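Local structure of beta-galactosidase (Marinomonas sp. ef1, 6Y2K) at residues 246-251 with 414-419; 275-280 with 438-443; 630-635 with 651-656. The protein hydrolyses terminal beta-D-galactose residues from beta-galactosides, as a cold-active glycoside hydrolase of family GH42 that assembles into a hexamer. All coordinates share one frame; numbering follows the deposited sequence. Where two conformers were deposited one is given.

How the contacts relate
Contacts 1 and 2 are neighbours, their centres about 15 Å apart, and both join the TIM barrel to the trimerisation domain. Along the chain their segments alternate: 246-251 and 275-280 follow barrel strands 238-244 and 261-266, then 414-419 and 438-443 bring in the second domain. They touch directly where Phe246 packs against Tyr278 and Leu277. Together they form neighbouring parts of the domain interface, probably near the C-terminal ends of the barrel strands, the end at which GH42 enzymes carry their active site. Contact 3 closes later, within the small antiparallel sheet at the C-terminus; its centre lies about 34 Å from that of contact 1 and 29 Å from that of contact 2.

Contact 1 (246-251 with 414-419); sequences FFTAFD and LMFDYD
The irregular loop 246-251 comes closest to 414-419 where the chain leaves strand 412-415 and enters helix 418-426, the CA atoms of Asp251 and Tyr418 being 5.5 Å apart. Tyr418 carries most of the contact. Its CG is anti to its own carbonyl carbon (chi1 -71°), and the ring is slotted between the loop backbone and Phe416. On one face lies the peptide after Phe250, with Phe250 O 3.4 Å from Tyr418 CD1; over the other face, the edge of the Phe416 ring points inward, CE1 standing 3.6 Å above the centre of the Tyr418 ring. The carbonyl oxygens of Thr248 and Phe247 meet the rim of the tyrosine, Thr248 O 3.7 Å from Tyr418 CD1. No direct hydrogen bond joins the segments. Instead one water, in the plane of the phenol, donates to Phe247 O at 2.6 Å and lies 2.7 Å from Tyr418 OH, so the buried hydroxyl is tied to the loop by a short bridge. Thr248 turns its methyl CG2 to the edge of Phe416, 4.2 Å from CZ. Asp251 lies obliquely beside the tyrosine, but its OD1 serves chiefly to N-cap helix 252-256 through Lys254 N. Asp417 is likewise the N-cap of helix 418-426, so both segments run into a helix through an aspartate N-cap. The contact thus joins a loop after TIM-barrel strand 238-244 to the strand-to-helix turn of the trimerisation domain. Helix 294-305 covers Tyr418 and Phe416 through Leu301, while helix 435-448 packs on Phe416 and Thr248 through Phe436.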
loop_
_atom_site.group_PDB
_atom_site.type_symbol
_atom_site.label_atom_id
_atom_site.label_comp_id
_atom_site.label_asym_id
_atom_site.label_seq_id
_atom_site.Cartn_x
_atom_site.Cartn_y
_atom_site.Cartn_z
ATOM N N PHE A 246 -23.486 -25.838 5.458
ATOM C CA PHE A 246 -22.585 -25.710 4.300
ATOM C C PHE A 246 -22.343 -27.077 3.677
ATOM O O PHE A 246 -21.202 -27.477 3.431
ATOM C CB PHE A 246 -21.277 -24.991 4.712
ATOM C CG PHE A 246 -21.530 -23.715 5.455
ATOM C CD1 PHE A 246 -21.794 -22.539 4.760
ATOM C CD2 PHE A 246 -21.592 -23.698 6.845
ATOM C CE1 PHE A 246 -22.070 -21.362 5.435
ATOM C CE2 PHE A 246 -21.888 -22.531 7.523
ATOM C CZ PHE A 246 -22.117 -21.356 6.817
ATOM N N PHE A 247 -23.445 -27.794 3.450
ATOM C CA PHE A 247 -23.403 -29.172 2.956
ATOM C C PHE A 247 -24.586 -29.448 2.034
ATOM O O PHE A 247 -25.744 -29.365 2.449
ATOM C CB PHE A 247 -23.374 -30.195 4.100
ATOM C CG PHE A 247 -23.016 -31.564 3.630
ATOM C CD1 PHE A 247 -21.685 -31.918 3.448
ATOM C CD2 PHE A 247 -24.011 -32.464 3.258
ATOM C CE1 PHE A 247 -21.352 -33.168 2.952
ATOM C CE2 PHE A 247 -23.687 -33.715 2.768
ATOM C CZ PHE A 247 -22.355 -34.066 2.606
ATOM N N THR A 248 -24.291 -29.806 0.789
ATOM C CA THR A 248 -25.310 -29.874 -0.252
ATOM C C THR A 248 -25.341 -31.165 -1.074
ATOM O O THR A 248 -26.064 -31.234 -2.069
ATOM C CB THR A 248 -25.120 -28.689 -1.208
ATOM O OG1 THR A 248 -23.780 -28.705 -1.704
ATOM C CG2 THR A 248 -25.364 -27.393 -0.488
ATOM N N ALA A 249 -24.608 -32.192 -0.646
ATOM C CA ALA A 249 -24.377 -33.372 -1.488
ATOM C C ALA A 249 -25.561 -34.336 -1.623
ATOM O O ALA A 249 -25.543 -35.168 -2.526
ATOM C CB ALA A 249 -23.145 -34.128 -1.013
ATOM N N PHE A 250 -26.557 -34.257 -0.734
ATOM C CA PHE A 250 -27.831 -34.964 -0.931
ATOM C C PHE A 250 -29.018 -34.006 -0.804
ATOM O O PHE A 250 -28.893 -32.897 -0.278
ATOM C CB PHE A 250 -27.977 -36.166 0.014
ATOM C CG PHE A 250 -28.166 -35.805 1.461
ATOM C CD1 PHE A 250 -27.072 -35.643 2.294
ATOM C CD2 PHE A 250 -29.442 -35.668 1.999
ATOM C CE1 PHE A 250 -27.245 -35.319 3.629
ATOM C CE2 PHE A 250 -29.619 -35.343 3.341
ATOM C CZ PHE A 250 -28.522 -35.180 4.157
ATOM N N ASP A 251 -30.165 -34.443 -1.314
ATOM C CA ASP A 251 -31.396 -33.654 -1.269
ATOM C C ASP A 251 -32.022 -33.747 0.123
ATOM O O ASP A 251 -32.655 -34.759 0.460
ATOM C CB ASP A 251 -32.353 -34.149 -2.360
ATOM C CG ASP A 251 -33.606 -33.297 -2.497
ATOM O OD1 ASP A 251 -33.921 -32.502 -1.590
ATOM O OD2 ASP A 251 -34.284 -33.450 -3.541
ATOM N N LEU A 414 -37.122 -17.404 -0.363
ATOM C CA LEU A 414 -35.972 -17.666 -1.224
ATOM C C LEU A 414 -36.023 -19.151 -1.586
ATOM O O LEU A 414 -35.993 -19.996 -0.700
ATOM C CB LEU A 414 -34.685 -17.331 -0.472
ATOM C CG LEU A 414 -33.350 -17.482 -1.217
ATOM C CD1 LEU A 414 -32.292 -16.605 -0.568
ATOM C CD2 LEU A 414 -32.860 -18.928 -1.285
ATOM N N MET A 415 -36.121 -19.469 -2.871
ATOM C CA MET A 415 -36.223 -20.865 -3.319
ATOM C C MET A 415 -34.842 -21.502 -3.489
ATOM O O MET A 415 -34.065 -21.077 -4.361
ATOM C CB MET A 415 -36.994 -20.949 -4.640
ATOM C CG MET A 415 -37.227 -22.363 -5.167
ATOM S SD MET A 415 -38.338 -22.394 -6.589
ATOM C CE MET A 415 -39.896 -22.101 -5.755
ATOM N N PHE A 416 -34.561 -22.520 -2.670
ATOM C CA PHE A 416 -33.321 -23.289 -2.726
ATOM C C PHE A 416 -33.616 -24.697 -3.249
ATOM O O PHE A 416 -34.472 -25.393 -2.703
ATOM C CB PHE A 416 -32.695 -23.382 -1.334
ATOM C CG PHE A 416 -31.318 -23.983 -1.329
ATOM C CD1 PHE A 416 -31.145 -25.361 -1.239
ATOM C CD2 PHE A 416 -30.191 -23.177 -1.449
ATOM C CE1 PHE A 416 -29.880 -25.922 -1.244
ATOM C CE2 PHE A 416 -28.920 -23.735 -1.466
ATOM C CZ PHE A 416 -28.764 -25.109 -1.360
ATOM N N ASP A 417 -32.889 -25.102 -4.288
ATOM C CA ASP A 417 -33.100 -26.375 -4.969
ATOM C C ASP A 417 -31.773 -27.146 -5.008
ATOM O O ASP A 417 -30.831 -26.713 -5.668
ATOM C CB ASP A 417 -33.619 -26.098 -6.387
ATOM C CG ASP A 417 -34.189 -27.329 -7.060
ATOM O OD1 ASP A 417 -35.399 -27.601 -6.899
ATOM O OD2 ASP A 417 -33.428 -28.013 -7.771
ATOM N N TYR A 418 -31.702 -28.279 -4.300
ATOM C CA TYR A 418 -30.488 -29.112 -4.316
ATOM C C TYR A 418 -30.106 -29.574 -5.732
ATOM O O TYR A 418 -28.925 -29.613 -6.078
ATOM C CB TYR A 418 -30.611 -30.301 -3.356
ATOM C CG TYR A 418 -30.548 -29.874 -1.911
ATOM C CD1 TYR A 418 -29.322 -29.720 -1.260
ATOM C CD2 TYR A 418 -31.710 -29.596 -1.194
ATOM C CE1 TYR A 418 -29.260 -29.310 0.066
ATOM C CE2 TYR A 418 -31.657 -29.186 0.132
ATOM C CZ TYR A 418 -30.428 -29.043 0.755
ATOM O OH TYR A 418 -30.374 -28.629 2.065
ATOM N N ASP A 419 -31.102 -29.872 -6.559
ATOM C CA ASP A 419 -30.827 -30.288 -7.926
ATOM C C ASP A 419 -30.144 -29.177 -8.726
ATOM O O ASP A 419 -29.206 -29.449 -9.476
ATOM C CB ASP A 419 -32.093 -30.777 -8.636
ATOM C CG ASP A 419 -31.783 -31.660 -9.815
ATOM O OD1 ASP A 419 -31.432 -32.837 -9.581
ATOM O OD2 ASP A 419 -31.880 -31.175 -10.968
HETATM O O HOH W 1 -28.021 -28.292 3.254
#

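Contact 2 (275-280 with 438-443); sequences EPLYTE and WCYRMY
This is a buried loop-to-helix contact between domains: the loop joining helices 268-274 and 280-285 of the TIM barrel lies against helix 435-448 of the trimerisation domain. Two residues one step apart on the helix, Tyr440 and Arg441, grip Leu277 and Tyr278. Tyr440 leaves the helix with CG anti to its backbone N (chi1 -168°) and offers a ring face to the loop. Leu277 CD2 sits over the middle of that face in a CH-pi contact, 3.7 Å from the centroid of the Tyr440 ring. The same methyl also lies over the Tyr278 ring, toward its rim, and so fills the angle between the two tyrosines. They make an offset edge-to-face pair, the edge of Tyr278 toward the face of Tyr440 with the planes at 81°. At their tips Tyr278 OH donates to Tyr440 OH at 2.9 Å, which ties the phenol tips together. Arg441, bent at chi2, brings its guanidinium edge to the loop backbone: NH2 donates to Leu277 O at 3.0 Å, approaching from above the carbonyl plane. A water accepts from Arg441 NE and donates to the same Leu277 O, giving that oxygen two donors. Arg441 NH1 forms salt bridges with Glu282 of helix 280-285 and Glu444 one turn further along its own helix. His291, just before helix 294-305, and Ala294, its first residue, pack against both tyrosine rings.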
loop_
_atom_site.group_PDB
_atom_site.type_symbol
_atom_site.label_atom_id
_atom_site.label_comp_id
_atom_site.label_asym_id
_atom_site.label_seq_id
_atom_site.Cartn_x
_atom_site.Cartn_y
_atom_site.Cartn_z
ATOM N N GLU A 275 -14.789 -22.107 6.007
ATOM C CA GLU A 275 -15.485 -22.024 4.709
ATOM C C GLU A 275 -14.941 -20.950 3.754
ATOM O O GLU A 275 -14.836 -19.786 4.138
ATOM C CB GLU A 275 -16.993 -21.795 4.905
ATOM C CG GLU A 275 -17.730 -22.933 5.597
ATOM C CD GLU A 275 -17.668 -24.261 4.863
ATOM O OE1 GLU A 275 -17.753 -25.312 5.541
ATOM O OE2 GLU A 275 -17.551 -24.260 3.618
ATOM N N PRO A 276 -14.618 -21.327 2.499
ATOM C CA PRO A 276 -14.201 -20.308 1.524
ATOM C C PRO A 276 -15.253 -19.269 1.150
ATOM O O PRO A 276 -14.901 -18.242 0.580
ATOM C CB PRO A 276 -13.820 -21.134 0.288
ATOM C CG PRO A 276 -13.428 -22.454 0.833
ATOM C CD PRO A 276 -14.362 -22.689 1.993
ATOM N N LEU A 277 -16.527 -19.529 1.439
ATOM C CA LEU A 277 -17.595 -18.515 1.317
ATOM C C LEU A 277 -17.208 -17.139 1.891
ATOM O O LEU A 277 -17.514 -16.096 1.306
ATOM C CB LEU A 277 -18.842 -19.020 2.053
ATOM C CG LEU A 277 -20.029 -18.078 2.252
ATOM C CD1 LEU A 277 -20.648 -17.719 0.919
ATOM C CD2 LEU A 277 -21.057 -18.736 3.152
ATOM N N TYR A 278 -16.569 -17.146 3.055
ATOM C CA TYR A 278 -16.344 -15.918 3.800
ATOM C C TYR A 278 -15.066 -15.197 3.385
ATOM O O TYR A 278 -14.055 -15.832 3.076
ATOM C CB TYR A 278 -16.342 -16.216 5.297
ATOM C CG TYR A 278 -17.668 -16.771 5.778
ATOM C CD1 TYR A 278 -18.837 -16.012 5.677
ATOM C CD2 TYR A 278 -17.764 -18.056 6.320
ATOM C CE1 TYR A 278 -20.057 -16.513 6.106
ATOM C CE2 TYR A 278 -18.979 -18.562 6.753
ATOM C CZ TYR A 278 -20.126 -17.782 6.655
ATOM O OH TYR A 278 -21.350 -18.264 7.095
ATOM N N THR A 279 -15.134 -13.865 3.374
ATOM C CA THR A 279 -13.988 -13.026 3.055
ATOM C C THR A 279 -13.014 -12.963 4.219
ATOM O O THR A 279 -13.344 -13.314 5.360
ATOM C CB THR A 279 -14.403 -11.584 2.732
ATOM O OG1 THR A 279 -15.030 -10.990 3.880
ATOM C CG2 THR A 279 -15.340 -11.539 1.523
ATOM N N GLU A 280 -11.813 -12.476 3.925
ATOM C CA GLU A 280 -10.811 -12.272 4.978
ATOM C C GLU A 280 -11.317 -11.292 6.043
ATOM O O GLU A 280 -11.166 -11.557 7.242
ATOM C CB GLU A 280 -9.449 -11.840 4.406
ATOM C CG GLU A 280 -8.501 -13.017 4.196
ATOM C CD GLU A 280 -9.213 -14.243 3.649
ATOM O OE1 GLU A 280 -9.023 -15.367 4.159
ATOM O OE2 GLU A 280 -9.998 -14.069 2.700
ATOM N N TRP A 438 -24.008 -17.559 -3.978
ATOM C CA TRP A 438 -24.957 -16.596 -4.546
ATOM C C TRP A 438 -26.255 -16.556 -3.728
ATOM O O TRP A 438 -26.727 -15.469 -3.391
ATOM C CB TRP A 438 -25.229 -16.916 -6.022
ATOM C CG TRP A 438 -26.279 -16.049 -6.675
ATOM C CD1 TRP A 438 -27.442 -16.474 -7.225
ATOM C CD2 TRP A 438 -26.254 -14.620 -6.841
ATOM N NE1 TRP A 438 -28.155 -15.412 -7.725
ATOM C CE2 TRP A 438 -27.452 -14.259 -7.504
ATOM C CE3 TRP A 438 -25.345 -13.613 -6.489
ATOM C CZ2 TRP A 438 -27.763 -12.924 -7.839
ATOM C CZ3 TRP A 438 -25.652 -12.282 -6.813
ATOM C CH2 TRP A 438 -26.862 -11.953 -7.471
ATOM N N CYS A 439 -26.795 -17.732 -3.384
ATOM C CA CYS A 439 -27.992 -17.818 -2.530
ATOM C C CYS A 439 -27.747 -17.141 -1.174
ATOM O O CYS A 439 -28.566 -16.335 -0.708
ATOM C CB CYS A 439 -28.434 -19.272 -2.318
ATOM S SG CYS A 439 -29.112 -20.128 -3.763
ATOM N N TYR A 440 -26.590 -17.432 -0.584
ATOM C CA TYR A 440 -26.203 -16.874 0.710
ATOM C C TYR A 440 -26.067 -15.352 0.657
ATOM O O TYR A 440 -26.505 -14.674 1.570
ATOM C CB TYR A 440 -24.880 -17.487 1.188
ATOM C CG TYR A 440 -24.537 -17.195 2.625
ATOM C CD1 TYR A 440 -23.797 -16.063 2.975
ATOM C CD2 TYR A 440 -24.933 -18.057 3.645
ATOM C CE1 TYR A 440 -23.474 -15.801 4.298
ATOM C CE2 TYR A 440 -24.600 -17.805 4.968
ATOM C CZ TYR A 440 -23.880 -16.673 5.289
ATOM O OH TYR A 440 -23.541 -16.431 6.597
ATOM N N ARG A 441 -25.466 -14.828 -0.410
ATOM C CA ARG A 441 -25.296 -13.369 -0.558
ATOM C C ARG A 441 -26.613 -12.633 -0.884
ATOM O O ARG A 441 -26.795 -11.482 -0.460
ATOM C CB ARG A 441 -24.209 -13.045 -1.584
ATOM C CG ARG A 441 -22.820 -13.540 -1.197
ATOM C CD ARG A 441 -22.305 -12.910 0.087
ATOM N NE ARG A 441 -21.040 -13.495 0.539
ATOM C CZ ARG A 441 -20.449 -13.217 1.703
ATOM N NH1 ARG A 441 -20.981 -12.343 2.555
ATOM N NH2 ARG A 441 -19.303 -13.804 2.024
ATOM N N MET A 442 -27.523 -13.290 -1.601
ATOM C CA MET A 442 -28.881 -12.738 -1.780
ATOM C C MET A 442 -29.602 -12.707 -0.424
ATOM O O MET A 442 -30.255 -11.721 -0.088
ATOM C CB MET A 442 -29.698 -13.529 -2.810
ATOM C CG MET A 442 -29.190 -13.397 -4.245
ATOM S SD MET A 442 -30.457 -13.752 -5.480
ATOM C CE MET A 442 -31.293 -12.173 -5.559
ATOM N N TYR A 443 -29.429 -13.776 0.358
ATOM C CA TYR A 443 -30.014 -13.882 1.691
ATOM C C TYR A 443 -29.456 -12.819 2.649
ATOM O O TYR A 443 -30.217 -12.194 3.392
ATOM C CB TYR A 443 -29.798 -15.297 2.245
ATOM C CG TYR A 443 -30.391 -15.547 3.615
ATOM C CD1 TYR A 443 -31.738 -15.901 3.767
ATOM C CD2 TYR A 443 -29.605 -15.453 4.754
ATOM C CE1 TYR A 443 -32.275 -16.157 5.024
ATOM C CE2 TYR A 443 -30.129 -15.695 6.013
ATOM C CZ TYR A 443 -31.463 -16.043 6.145
ATOM O OH TYR A 443 -31.958 -16.271 7.403
HETATM O O HOH W 2 -19.304 -14.981 -1.173
#

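Contact 3 (630-635 with 651-656); sequences VFEPQN and AIWKKQ
Pro633 turns its CD-CG edge obliquely onto one face of the Trp653 indole, its CD 3.4 Å from the centroid of the six-membered ring and 14° off the normal, a close CH-pi contact. Its CG covers the same face, 3.5 Å from Trp653 CD2. At the indole edge, in the ring plane, a water accepts from Trp653 NE1 at 3.0 Å and donates to Phe631 O, so the ring is tied to the backbone two residues before the proline. Further along, Gln656 N donates a nearly straight bond to Asn635 O (3.1 Å, 168°), although the donor stands above the carbonyl plane. Asn635 has left-handed backbone angles, at the point where the loop turns back into strand 636-640. An alanine in place of Trp653 would probably loosen loop 630-635, since both the indole face against which Pro633 packs and the water bridge to Phe631 would be gone. Lys655 leads away from the loop to a salt bridge with Glu614. The contact lies at the surface of the four-stranded C-terminal sheet, where strand 649-655 runs between 618-623 and 636-640, Leu638 of the latter packing on Trp653; at the loop start, Val630 makes backbone hydrogen bonds to a second subunit.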
loop_
_atom_site.group_PDB
_atom_site.type_symbol
_atom_site.label_atom_id
_atom_site.label_comp_id
_atom_site.label_asym_id
_atom_site.label_seq_id
_atom_site.Cartn_x
_atom_site.Cartn_y
_atom_site.Cartn_z
ATOM N N VAL A 630 -27.533 1.033 18.914
ATOM C CA VAL A 630 -28.899 1.264 19.326
ATOM C C VAL A 630 -29.843 0.648 18.300
ATOM O O VAL A 630 -29.717 0.881 17.088
ATOM C CB VAL A 630 -29.149 2.772 19.540
ATOM C CG1 VAL A 630 -30.618 3.062 19.805
ATOM C CG2 VAL A 630 -28.285 3.258 20.701
ATOM N N PHE A 631 -30.758 -0.185 18.794
ATOM C CA PHE A 631 -31.888 -0.669 18.002
ATOM C C PHE A 631 -33.165 -0.449 18.806
ATOM O O PHE A 631 -33.300 -0.949 19.919
ATOM C CB PHE A 631 -31.746 -2.155 17.633
ATOM C CG PHE A 631 -32.964 -2.712 16.956
ATOM C CD1 PHE A 631 -33.210 -2.440 15.623
ATOM C CD2 PHE A 631 -33.908 -3.452 17.677
ATOM C CE1 PHE A 631 -34.354 -2.915 14.998
ATOM C CE2 PHE A 631 -35.049 -3.930 17.061
ATOM C CZ PHE A 631 -35.274 -3.663 15.721
ATOM N N GLU A 632 -34.095 0.297 18.222
ATOM C CA GLU A 632 -35.367 0.606 18.854
ATOM C C GLU A 632 -36.467 0.419 17.817
ATOM O O GLU A 632 -36.633 1.266 16.935
ATOM C CB GLU A 632 -35.368 2.042 19.377
ATOM C CG GLU A 632 -36.645 2.434 20.110
ATOM C CD GLU A 632 -36.663 3.890 20.554
ATOM O OE1 GLU A 632 -35.835 4.695 20.058
ATOM O OE2 GLU A 632 -37.514 4.228 21.408
ATOM N N PRO A 633 -37.221 -0.690 17.911
ATOM C CA PRO A 633 -38.348 -0.852 16.999
ATOM C C PRO A 633 -39.482 0.083 17.413
ATOM O O PRO A 633 -39.574 0.462 18.583
ATOM C CB PRO A 633 -38.729 -2.325 17.162
ATOM C CG PRO A 633 -38.261 -2.701 18.529
ATOM C CD PRO A 633 -37.191 -1.738 18.948
ATOM N N GLN A 634 -40.304 0.487 16.451
ATOM C CA GLN A 634 -41.423 1.384 16.742
ATOM C C GLN A 634 -42.608 0.586 17.292
ATOM O O GLN A 634 -42.789 -0.579 16.942
ATOM C CB GLN A 634 -41.806 2.201 15.498
ATOM C CG GLN A 634 -42.478 1.418 14.373
ATOM C CD GLN A 634 -42.391 2.104 13.011
ATOM O OE1 GLN A 634 -41.496 2.919 12.753
ATOM N NE2 GLN A 634 -43.328 1.769 12.124
ATOM N N ASN A 635 -43.380 1.222 18.175
ATOM C CA ASN A 635 -44.630 0.668 18.706
ATOM C C ASN A 635 -44.405 -0.689 19.372
ATOM O O ASN A 635 -45.034 -1.687 19.023
ATOM C CB ASN A 635 -45.693 0.579 17.601
ATOM C CG ASN A 635 -45.966 1.926 16.949
ATOM O OD1 ASN A 635 -46.191 2.923 17.636
ATOM N ND2 ASN A 635 -45.940 1.961 15.621
ATOM N N ALA A 651 -31.660 -8.538 22.318
ATOM C CA ALA A 651 -32.801 -7.867 22.942
ATOM C C ALA A 651 -34.092 -8.412 22.347
ATOM O O ALA A 651 -34.140 -8.759 21.162
ATOM C CB ALA A 651 -32.715 -6.361 22.763
ATOM N N ILE A 652 -35.130 -8.486 23.181
ATOM C CA ILE A 652 -36.433 -9.020 22.785
ATOM C C ILE A 652 -37.517 -8.008 23.176
ATOM O O ILE A 652 -37.578 -7.573 24.329
ATOM C CB ILE A 652 -36.716 -10.393 23.439
ATOM C CG1 ILE A 652 -35.546 -11.356 23.144
ATOM C CG2 ILE A 652 -38.050 -10.953 22.939
ATOM C CD1 ILE A 652 -35.694 -12.737 23.726
ATOM N N TRP A 653 -38.348 -7.652 22.198
ATOM C CA TRP A 653 -39.399 -6.652 22.335
ATOM C C TRP A 653 -40.743 -7.295 21.987
ATOM O O TRP A 653 -40.789 -8.247 21.207
ATOM C CB TRP A 653 -39.168 -5.486 21.360
ATOM C CG TRP A 653 -37.886 -4.702 21.542
ATOM C CD1 TRP A 653 -36.603 -5.129 21.289
ATOM C CD2 TRP A 653 -37.775 -3.341 21.968
ATOM N NE1 TRP A 653 -35.704 -4.120 21.561
ATOM C CE2 TRP A 653 -36.398 -3.013 21.982
ATOM C CE3 TRP A 653 -38.708 -2.366 22.355
ATOM C CZ2 TRP A 653 -35.934 -1.750 22.360
ATOM C CZ3 TRP A 653 -38.246 -1.103 22.732
ATOM C CH2 TRP A 653 -36.867 -0.811 22.732
ATOM N N LYS A 654 -41.825 -6.756 22.545
ATOM C CA LYS A 654 -43.183 -7.150 22.162
ATOM C C LYS A 654 -43.926 -5.969 21.547
ATOM O O LYS A 654 -43.811 -4.842 22.029
ATOM C CB LYS A 654 -43.966 -7.729 23.349
ATOM C CG LYS A 654 -44.156 -6.812 24.547
ATOM C CD LYS A 654 -44.921 -7.539 25.649
ATOM C CE LYS A 654 -45.097 -6.670 26.888
ATOM N NZ LYS A 654 -45.662 -7.434 28.040
ATOM N N LYS A 655 -44.667 -6.231 20.473
ATOM C CA LYS A 655 -45.461 -5.202 19.815
ATOM C C LYS A 655 -46.587 -4.736 20.742
ATOM O O LYS A 655 -47.142 -5.542 21.494
ATOM C CB LYS A 655 -46.042 -5.727 18.505
ATOM C CG LYS A 655 -44.987 -6.000 17.449
ATOM C CD LYS A 655 -45.615 -6.547 16.183
ATOM C CE LYS A 655 -44.563 -7.077 15.229
ATOM N NZ LYS A 655 -45.184 -7.636 13.998
ATOM N N GLN A 656 -46.891 -3.439 20.706
ATOM C CA GLN A 656 -47.930 -2.849 21.567
ATOM C C GLN A 656 -49.310 -3.051 20.952
ATOM O O GLN A 656 -49.465 -3.004 19.732
ATOM C CB GLN A 656 -47.670 -1.357 21.794
ATOM C CG GLN A 656 -46.467 -1.074 22.692
ATOM C CD GLN A 656 -46.019 0.386 22.680
ATOM O OE1 GLN A 656 -46.516 1.209 21.904
ATOM N NE2 GLN A 656 -45.062 0.712 23.548
HETATM O O HOH W 3 -32.798 -3.451 21.433
#